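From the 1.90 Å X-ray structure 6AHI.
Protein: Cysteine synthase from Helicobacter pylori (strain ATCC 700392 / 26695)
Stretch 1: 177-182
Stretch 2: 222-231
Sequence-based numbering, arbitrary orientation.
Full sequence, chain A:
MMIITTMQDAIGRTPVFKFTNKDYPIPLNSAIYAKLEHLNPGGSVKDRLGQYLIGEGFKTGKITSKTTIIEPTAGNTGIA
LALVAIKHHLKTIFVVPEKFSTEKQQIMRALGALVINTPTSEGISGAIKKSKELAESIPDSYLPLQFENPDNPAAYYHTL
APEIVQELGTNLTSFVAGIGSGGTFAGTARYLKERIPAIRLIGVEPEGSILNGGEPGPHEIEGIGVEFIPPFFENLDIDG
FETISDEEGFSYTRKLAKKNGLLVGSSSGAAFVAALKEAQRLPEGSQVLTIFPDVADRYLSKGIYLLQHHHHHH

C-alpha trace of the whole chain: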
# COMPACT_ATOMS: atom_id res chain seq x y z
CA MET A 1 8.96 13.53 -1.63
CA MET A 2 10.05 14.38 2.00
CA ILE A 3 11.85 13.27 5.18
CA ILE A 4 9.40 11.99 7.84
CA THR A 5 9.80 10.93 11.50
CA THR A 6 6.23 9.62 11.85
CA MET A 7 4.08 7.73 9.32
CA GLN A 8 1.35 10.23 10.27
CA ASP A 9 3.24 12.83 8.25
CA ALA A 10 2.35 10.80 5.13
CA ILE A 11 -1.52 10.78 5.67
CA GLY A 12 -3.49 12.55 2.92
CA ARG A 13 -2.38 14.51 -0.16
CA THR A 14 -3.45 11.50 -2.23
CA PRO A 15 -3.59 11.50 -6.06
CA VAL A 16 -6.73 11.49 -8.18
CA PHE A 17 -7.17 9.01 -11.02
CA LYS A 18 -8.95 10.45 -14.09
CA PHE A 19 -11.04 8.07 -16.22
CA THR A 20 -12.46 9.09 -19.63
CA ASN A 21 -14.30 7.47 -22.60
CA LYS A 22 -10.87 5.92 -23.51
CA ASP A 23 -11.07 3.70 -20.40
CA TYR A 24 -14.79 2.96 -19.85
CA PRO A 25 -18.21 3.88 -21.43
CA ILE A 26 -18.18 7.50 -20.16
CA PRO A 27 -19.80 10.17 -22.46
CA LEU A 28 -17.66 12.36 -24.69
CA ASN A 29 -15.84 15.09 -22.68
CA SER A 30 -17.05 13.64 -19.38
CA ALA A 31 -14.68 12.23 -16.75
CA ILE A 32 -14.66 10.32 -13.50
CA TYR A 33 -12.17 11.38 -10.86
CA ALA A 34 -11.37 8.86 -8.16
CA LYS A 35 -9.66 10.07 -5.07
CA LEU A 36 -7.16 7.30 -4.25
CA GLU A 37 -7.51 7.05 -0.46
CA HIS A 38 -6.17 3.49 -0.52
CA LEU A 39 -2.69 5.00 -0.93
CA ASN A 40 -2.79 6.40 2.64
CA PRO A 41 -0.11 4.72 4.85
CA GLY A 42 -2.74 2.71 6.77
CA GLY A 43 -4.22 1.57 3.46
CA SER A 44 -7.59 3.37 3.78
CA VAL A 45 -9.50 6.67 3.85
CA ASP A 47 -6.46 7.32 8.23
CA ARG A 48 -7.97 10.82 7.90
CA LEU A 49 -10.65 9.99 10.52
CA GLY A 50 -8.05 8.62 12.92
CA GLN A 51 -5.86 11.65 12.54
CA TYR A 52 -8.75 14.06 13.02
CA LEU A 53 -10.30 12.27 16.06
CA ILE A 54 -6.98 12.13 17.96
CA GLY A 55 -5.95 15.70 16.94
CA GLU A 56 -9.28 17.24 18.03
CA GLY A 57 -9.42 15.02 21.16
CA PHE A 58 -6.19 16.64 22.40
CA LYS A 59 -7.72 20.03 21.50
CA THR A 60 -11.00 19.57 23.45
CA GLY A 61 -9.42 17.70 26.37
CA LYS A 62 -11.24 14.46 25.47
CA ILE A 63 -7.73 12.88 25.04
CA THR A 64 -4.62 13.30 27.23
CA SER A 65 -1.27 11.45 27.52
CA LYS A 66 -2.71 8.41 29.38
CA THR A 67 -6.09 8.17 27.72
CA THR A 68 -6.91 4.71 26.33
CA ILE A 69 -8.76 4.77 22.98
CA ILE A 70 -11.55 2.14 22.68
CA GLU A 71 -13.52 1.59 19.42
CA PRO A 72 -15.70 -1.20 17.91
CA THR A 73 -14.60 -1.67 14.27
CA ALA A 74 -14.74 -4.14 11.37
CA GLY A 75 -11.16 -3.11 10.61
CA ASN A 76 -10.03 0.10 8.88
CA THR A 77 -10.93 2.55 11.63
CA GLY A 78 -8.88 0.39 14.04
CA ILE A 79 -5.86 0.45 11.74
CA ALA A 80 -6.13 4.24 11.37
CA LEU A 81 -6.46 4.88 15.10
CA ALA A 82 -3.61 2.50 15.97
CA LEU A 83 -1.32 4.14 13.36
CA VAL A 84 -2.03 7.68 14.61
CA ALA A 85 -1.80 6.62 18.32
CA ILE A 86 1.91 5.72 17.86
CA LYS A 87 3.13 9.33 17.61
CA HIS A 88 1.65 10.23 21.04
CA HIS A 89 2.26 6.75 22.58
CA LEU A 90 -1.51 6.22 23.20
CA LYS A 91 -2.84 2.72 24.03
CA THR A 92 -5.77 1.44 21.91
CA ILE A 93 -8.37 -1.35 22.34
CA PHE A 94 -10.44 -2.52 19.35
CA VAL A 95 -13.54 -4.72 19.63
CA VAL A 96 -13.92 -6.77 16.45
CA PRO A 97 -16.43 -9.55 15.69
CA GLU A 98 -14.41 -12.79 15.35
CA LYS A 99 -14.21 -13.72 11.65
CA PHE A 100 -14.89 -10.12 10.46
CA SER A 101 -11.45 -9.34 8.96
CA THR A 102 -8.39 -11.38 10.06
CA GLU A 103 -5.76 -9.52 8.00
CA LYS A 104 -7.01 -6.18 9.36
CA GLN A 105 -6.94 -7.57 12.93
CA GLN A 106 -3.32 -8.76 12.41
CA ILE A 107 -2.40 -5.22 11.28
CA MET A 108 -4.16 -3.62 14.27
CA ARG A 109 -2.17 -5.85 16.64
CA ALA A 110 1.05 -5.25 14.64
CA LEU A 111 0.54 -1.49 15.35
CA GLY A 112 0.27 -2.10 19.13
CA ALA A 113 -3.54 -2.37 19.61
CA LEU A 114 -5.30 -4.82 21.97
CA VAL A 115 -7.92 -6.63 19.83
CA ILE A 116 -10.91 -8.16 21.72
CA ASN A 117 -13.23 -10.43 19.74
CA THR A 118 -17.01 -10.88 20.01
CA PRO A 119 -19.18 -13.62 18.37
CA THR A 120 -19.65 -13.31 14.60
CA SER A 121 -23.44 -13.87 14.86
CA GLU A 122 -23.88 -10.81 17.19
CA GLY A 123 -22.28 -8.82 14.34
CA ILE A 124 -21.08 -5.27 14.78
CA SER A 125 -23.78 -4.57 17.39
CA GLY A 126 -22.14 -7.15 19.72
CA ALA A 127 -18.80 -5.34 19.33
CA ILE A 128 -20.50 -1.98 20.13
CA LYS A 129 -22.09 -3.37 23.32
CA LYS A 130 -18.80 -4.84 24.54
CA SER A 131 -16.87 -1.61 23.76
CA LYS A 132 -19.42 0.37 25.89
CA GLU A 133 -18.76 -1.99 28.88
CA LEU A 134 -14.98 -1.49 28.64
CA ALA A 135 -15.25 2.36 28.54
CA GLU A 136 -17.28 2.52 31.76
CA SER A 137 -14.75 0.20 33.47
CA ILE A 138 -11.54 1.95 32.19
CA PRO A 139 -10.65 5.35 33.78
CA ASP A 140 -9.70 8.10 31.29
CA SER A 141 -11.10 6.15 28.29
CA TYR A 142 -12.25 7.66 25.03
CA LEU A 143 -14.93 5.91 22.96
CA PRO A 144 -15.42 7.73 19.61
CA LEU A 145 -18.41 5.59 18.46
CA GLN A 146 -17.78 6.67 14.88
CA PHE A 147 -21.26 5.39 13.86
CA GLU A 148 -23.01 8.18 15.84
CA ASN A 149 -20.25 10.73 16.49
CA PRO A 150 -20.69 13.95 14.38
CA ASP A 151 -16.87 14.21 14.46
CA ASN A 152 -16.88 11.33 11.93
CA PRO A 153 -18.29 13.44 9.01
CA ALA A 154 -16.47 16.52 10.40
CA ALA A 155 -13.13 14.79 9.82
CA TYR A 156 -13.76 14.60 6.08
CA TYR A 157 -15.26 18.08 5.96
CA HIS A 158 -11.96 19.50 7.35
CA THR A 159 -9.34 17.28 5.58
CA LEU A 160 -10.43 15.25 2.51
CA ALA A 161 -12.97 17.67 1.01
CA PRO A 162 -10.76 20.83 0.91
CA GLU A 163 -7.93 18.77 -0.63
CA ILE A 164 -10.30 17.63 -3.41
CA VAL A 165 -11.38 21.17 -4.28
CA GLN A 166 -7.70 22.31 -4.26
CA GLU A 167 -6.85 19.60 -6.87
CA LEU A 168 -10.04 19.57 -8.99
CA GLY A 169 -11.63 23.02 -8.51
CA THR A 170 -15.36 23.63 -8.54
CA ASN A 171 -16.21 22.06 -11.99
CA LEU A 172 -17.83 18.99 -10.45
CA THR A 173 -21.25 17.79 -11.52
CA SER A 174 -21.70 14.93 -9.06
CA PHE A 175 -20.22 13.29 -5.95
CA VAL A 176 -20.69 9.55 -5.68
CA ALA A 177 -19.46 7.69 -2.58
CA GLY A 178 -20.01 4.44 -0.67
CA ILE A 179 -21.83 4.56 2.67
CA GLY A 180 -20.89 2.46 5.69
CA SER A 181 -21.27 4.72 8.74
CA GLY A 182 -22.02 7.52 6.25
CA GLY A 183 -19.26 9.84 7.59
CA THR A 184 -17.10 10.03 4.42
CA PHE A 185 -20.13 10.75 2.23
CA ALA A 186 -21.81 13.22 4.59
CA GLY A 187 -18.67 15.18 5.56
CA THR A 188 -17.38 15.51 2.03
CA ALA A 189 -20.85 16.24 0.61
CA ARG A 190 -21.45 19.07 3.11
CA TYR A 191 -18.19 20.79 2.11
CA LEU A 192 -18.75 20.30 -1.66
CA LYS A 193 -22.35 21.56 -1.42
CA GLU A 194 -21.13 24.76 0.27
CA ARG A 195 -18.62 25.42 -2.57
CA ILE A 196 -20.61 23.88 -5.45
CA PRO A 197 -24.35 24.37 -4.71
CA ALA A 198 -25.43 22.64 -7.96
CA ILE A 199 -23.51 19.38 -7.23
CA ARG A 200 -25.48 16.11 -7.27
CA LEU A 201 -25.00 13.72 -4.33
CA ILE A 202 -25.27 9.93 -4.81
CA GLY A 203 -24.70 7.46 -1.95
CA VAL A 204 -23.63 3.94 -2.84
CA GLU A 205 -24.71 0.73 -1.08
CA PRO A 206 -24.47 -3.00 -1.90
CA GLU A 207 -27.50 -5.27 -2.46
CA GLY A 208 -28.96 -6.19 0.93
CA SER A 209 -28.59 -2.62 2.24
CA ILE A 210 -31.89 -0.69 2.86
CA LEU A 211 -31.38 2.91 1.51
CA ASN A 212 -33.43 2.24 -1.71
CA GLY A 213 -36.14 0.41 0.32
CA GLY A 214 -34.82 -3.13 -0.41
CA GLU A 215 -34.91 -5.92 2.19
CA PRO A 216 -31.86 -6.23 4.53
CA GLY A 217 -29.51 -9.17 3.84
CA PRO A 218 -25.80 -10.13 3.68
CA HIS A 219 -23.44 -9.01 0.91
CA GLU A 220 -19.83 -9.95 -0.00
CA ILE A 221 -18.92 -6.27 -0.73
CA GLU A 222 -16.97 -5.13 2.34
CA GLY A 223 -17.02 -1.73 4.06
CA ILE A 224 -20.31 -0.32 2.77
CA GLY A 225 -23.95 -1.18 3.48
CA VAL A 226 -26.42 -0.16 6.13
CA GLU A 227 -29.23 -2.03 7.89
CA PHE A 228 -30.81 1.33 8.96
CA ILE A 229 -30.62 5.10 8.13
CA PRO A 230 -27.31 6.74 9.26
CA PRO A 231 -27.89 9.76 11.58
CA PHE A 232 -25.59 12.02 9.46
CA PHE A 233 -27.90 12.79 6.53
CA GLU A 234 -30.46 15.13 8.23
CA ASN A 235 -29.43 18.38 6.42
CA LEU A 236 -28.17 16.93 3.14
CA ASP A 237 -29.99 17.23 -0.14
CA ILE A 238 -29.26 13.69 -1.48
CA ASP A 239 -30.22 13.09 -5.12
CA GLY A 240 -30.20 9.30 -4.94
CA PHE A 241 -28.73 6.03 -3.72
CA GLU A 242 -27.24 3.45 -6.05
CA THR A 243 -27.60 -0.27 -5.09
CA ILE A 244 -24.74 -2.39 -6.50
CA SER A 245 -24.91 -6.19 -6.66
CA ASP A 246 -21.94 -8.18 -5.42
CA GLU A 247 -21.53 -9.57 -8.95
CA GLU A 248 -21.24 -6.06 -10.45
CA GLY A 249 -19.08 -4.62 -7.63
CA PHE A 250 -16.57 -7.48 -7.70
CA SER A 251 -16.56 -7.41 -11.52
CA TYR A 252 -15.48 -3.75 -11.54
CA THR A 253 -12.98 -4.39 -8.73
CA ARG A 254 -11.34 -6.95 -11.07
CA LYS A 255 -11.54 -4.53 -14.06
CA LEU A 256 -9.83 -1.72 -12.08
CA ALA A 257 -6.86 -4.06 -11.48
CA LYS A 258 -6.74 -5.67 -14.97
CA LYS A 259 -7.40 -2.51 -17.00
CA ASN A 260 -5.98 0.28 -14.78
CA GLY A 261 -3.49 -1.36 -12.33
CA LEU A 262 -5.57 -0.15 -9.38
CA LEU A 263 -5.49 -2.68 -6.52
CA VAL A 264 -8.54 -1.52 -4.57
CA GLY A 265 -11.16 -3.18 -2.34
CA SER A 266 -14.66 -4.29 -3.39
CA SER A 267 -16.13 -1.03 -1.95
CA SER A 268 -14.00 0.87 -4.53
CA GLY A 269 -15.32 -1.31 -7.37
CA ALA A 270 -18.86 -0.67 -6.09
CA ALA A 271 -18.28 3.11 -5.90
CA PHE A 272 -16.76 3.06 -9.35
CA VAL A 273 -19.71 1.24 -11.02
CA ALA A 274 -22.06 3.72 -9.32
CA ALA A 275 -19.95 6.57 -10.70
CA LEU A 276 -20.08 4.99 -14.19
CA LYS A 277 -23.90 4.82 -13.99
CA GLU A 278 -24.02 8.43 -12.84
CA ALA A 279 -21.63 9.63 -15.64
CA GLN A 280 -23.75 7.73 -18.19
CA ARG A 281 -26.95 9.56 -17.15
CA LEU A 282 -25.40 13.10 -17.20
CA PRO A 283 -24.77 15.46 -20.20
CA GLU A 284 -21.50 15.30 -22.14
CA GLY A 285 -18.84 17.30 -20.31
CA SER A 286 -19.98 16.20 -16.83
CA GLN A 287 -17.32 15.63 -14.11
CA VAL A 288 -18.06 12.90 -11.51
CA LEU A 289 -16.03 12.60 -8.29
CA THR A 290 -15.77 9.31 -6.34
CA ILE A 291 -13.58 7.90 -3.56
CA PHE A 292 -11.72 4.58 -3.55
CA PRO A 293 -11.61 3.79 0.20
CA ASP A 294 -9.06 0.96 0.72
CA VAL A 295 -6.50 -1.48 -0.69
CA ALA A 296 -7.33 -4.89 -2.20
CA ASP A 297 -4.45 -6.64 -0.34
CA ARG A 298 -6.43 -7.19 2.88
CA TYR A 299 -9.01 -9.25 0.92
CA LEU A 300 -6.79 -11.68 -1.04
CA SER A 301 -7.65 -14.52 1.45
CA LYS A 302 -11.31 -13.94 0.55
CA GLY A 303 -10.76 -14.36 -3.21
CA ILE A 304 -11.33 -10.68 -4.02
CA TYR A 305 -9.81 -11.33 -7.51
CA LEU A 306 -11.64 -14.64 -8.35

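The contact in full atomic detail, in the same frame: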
# COMPACT_ATOMS: atom_id res chain seq x y z
N ALA A 177 -20.31 8.32 -3.58
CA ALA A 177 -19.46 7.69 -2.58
C ALA A 177 -20.22 6.60 -1.82
O ALA A 177 -21.43 6.75 -1.58
CB ALA A 177 -18.91 8.72 -1.62
N GLY A 178 -19.51 5.53 -1.50
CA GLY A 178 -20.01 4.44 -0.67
C GLY A 178 -20.33 4.91 0.74
O GLY A 178 -19.66 5.81 1.29
N ILE A 179 -21.36 4.29 1.32
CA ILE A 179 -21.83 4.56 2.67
C ILE A 179 -21.70 3.28 3.50
O ILE A 179 -22.28 2.24 3.11
CB ILE A 179 -23.28 5.06 2.66
CG1 ILE A 179 -23.39 6.44 2.02
CG2 ILE A 179 -23.89 5.02 4.08
CD1 ILE A 179 -24.75 6.73 1.49
N GLY A 180 -20.91 3.39 4.57
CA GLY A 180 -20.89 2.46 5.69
C GLY A 180 -21.54 3.11 6.90
O GLY A 180 -22.72 2.99 7.08
N SER A 181 -20.75 3.85 7.68
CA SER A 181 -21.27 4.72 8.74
C SER A 181 -21.97 5.92 8.10
O SER A 181 -22.85 6.49 8.66
CB SER A 181 -20.16 5.19 9.63
OG SER A 181 -19.24 5.97 8.88
N GLY A 182 -21.51 6.33 6.91
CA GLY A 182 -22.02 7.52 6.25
C GLY A 182 -21.16 8.76 6.46
O GLY A 182 -21.47 9.80 5.92
N GLU A 222 -17.43 -5.43 1.00
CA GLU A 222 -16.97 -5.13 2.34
C GLU A 222 -16.74 -3.63 2.54
O GLU A 222 -16.01 -2.99 1.76
CB GLU A 222 -15.65 -5.85 2.60
CG GLU A 222 -15.77 -7.36 2.52
CD GLU A 222 -14.99 -8.15 3.55
OE1 GLU A 222 -14.58 -7.57 4.57
OE2 GLU A 222 -14.79 -9.35 3.31
N GLY A 223 -17.30 -3.09 3.62
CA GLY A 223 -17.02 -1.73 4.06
C GLY A 223 -18.22 -0.81 3.91
O GLY A 223 -18.31 0.17 4.62
N ILE A 224 -19.14 -1.14 3.00
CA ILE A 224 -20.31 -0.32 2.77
C ILE A 224 -21.55 -1.19 3.00
O ILE A 224 -21.48 -2.39 2.95
CB ILE A 224 -20.32 0.33 1.36
CG1 ILE A 224 -20.29 -0.73 0.25
CG2 ILE A 224 -19.18 1.32 1.21
CD1 ILE A 224 -20.62 -0.19 -1.11
N GLY A 225 -22.69 -0.53 3.19
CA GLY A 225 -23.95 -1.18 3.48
C GLY A 225 -24.45 -0.76 4.84
O GLY A 225 -23.65 -0.64 5.79
N VAL A 226 -25.76 -0.51 4.90
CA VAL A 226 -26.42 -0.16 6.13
C VAL A 226 -27.67 -1.04 6.27
O VAL A 226 -28.32 -1.46 5.28
CB VAL A 226 -26.80 1.34 6.17
CG1 VAL A 226 -25.62 2.21 5.80
CG2 VAL A 226 -27.97 1.64 5.27
N GLU A 227 -28.01 -1.30 7.53
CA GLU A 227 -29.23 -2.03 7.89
C GLU A 227 -30.31 -1.06 8.42
O GLU A 227 -31.42 -1.51 8.75
CB GLU A 227 -28.91 -3.11 8.92
CG GLU A 227 -27.81 -4.05 8.46
CD GLU A 227 -27.61 -5.31 9.30
OE1 GLU A 227 -28.62 -6.00 9.57
OE2 GLU A 227 -26.44 -5.60 9.67
N PHE A 228 -29.98 0.24 8.49
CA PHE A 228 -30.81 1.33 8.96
C PHE A 228 -30.24 2.66 8.45
O PHE A 228 -29.09 2.72 7.99
CB PHE A 228 -30.89 1.33 10.50
CG PHE A 228 -29.56 1.31 11.22
CD1 PHE A 228 -28.72 2.42 11.20
CD2 PHE A 228 -29.16 0.19 11.93
CE1 PHE A 228 -27.51 2.40 11.88
CE2 PHE A 228 -27.94 0.17 12.59
CZ PHE A 228 -27.12 1.27 12.56
N ILE A 229 -31.02 3.74 8.58
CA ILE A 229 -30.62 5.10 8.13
C ILE A 229 -29.50 5.62 9.04
O ILE A 229 -29.66 5.66 10.25
CB ILE A 229 -31.81 6.09 8.13
CG1 ILE A 229 -33.00 5.62 7.28
CG2 ILE A 229 -31.33 7.47 7.71
CD1 ILE A 229 -32.68 5.37 5.80
N PRO A 230 -28.32 6.00 8.50
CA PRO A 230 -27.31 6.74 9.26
C PRO A 230 -27.85 8.06 9.81
O PRO A 230 -28.67 8.71 9.16
CB PRO A 230 -26.22 7.06 8.22
CG PRO A 230 -26.39 5.96 7.21
CD PRO A 230 -27.89 5.73 7.12
N PRO A 231 -27.42 8.50 11.01
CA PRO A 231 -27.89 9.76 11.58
C PRO A 231 -27.20 11.02 11.01
O PRO A 231 -27.35 12.10 11.55
CB PRO A 231 -27.57 9.54 13.07
CG PRO A 231 -26.28 8.76 13.05
CD PRO A 231 -26.47 7.81 11.89

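The contact between 177-182 and 222-231 is small, burying about 302 Å² in all, and nearly half of it comes from three residues: I179, G180 and I224. A single hydrogen bond joins the two backbones. G225 N donates to I179 O over 2.8 Å at an angle of 168°, an almost linear bond, made just after the strand ends at G178.

I179 covers the most surface, and it does so in two ways. Its carbonyl oxygen takes the hydrogen bond and also lies 3.2 Å from I224 CA. Its CA-to-CB bond points away from the other stretch, yet the branched side chain still offers CG2 at 3.7 Å from V226 CG1 and 4.1 Å from P230 CG. A beta-branched residue suits this place because a methyl leaving CB directly can reach these apolar neighbours. P230 also sets its CB 3.4 Å from S181 O, so its compact ring packs against both side chain and backbone.

G180 lies where the CA atoms of the two stretches come nearest, its CA 4.1 Å from I224 CA and 3.6 Å from G223 O. The absence of a side chain is what permits this: an ideal CB on G180 would fall 2.6 Å from G223 O, a clash. Its own carbonyl oxygen rests 3.3 Å from V226 CG1.

I224, with chi1 near +60° (p) and chi2 t, points its CA-to-CB bond sideways and lays CG2 3.7 Å from G178 CA. Here again glycine makes room, since an ideal CB on G178 would come within 2.7 Å of I224 CG2. On the other stretch, G223 and G225 answer a different need: their positive phi angles, 112° and 118°, would jam a CB against the preceding carbonyl oxygen.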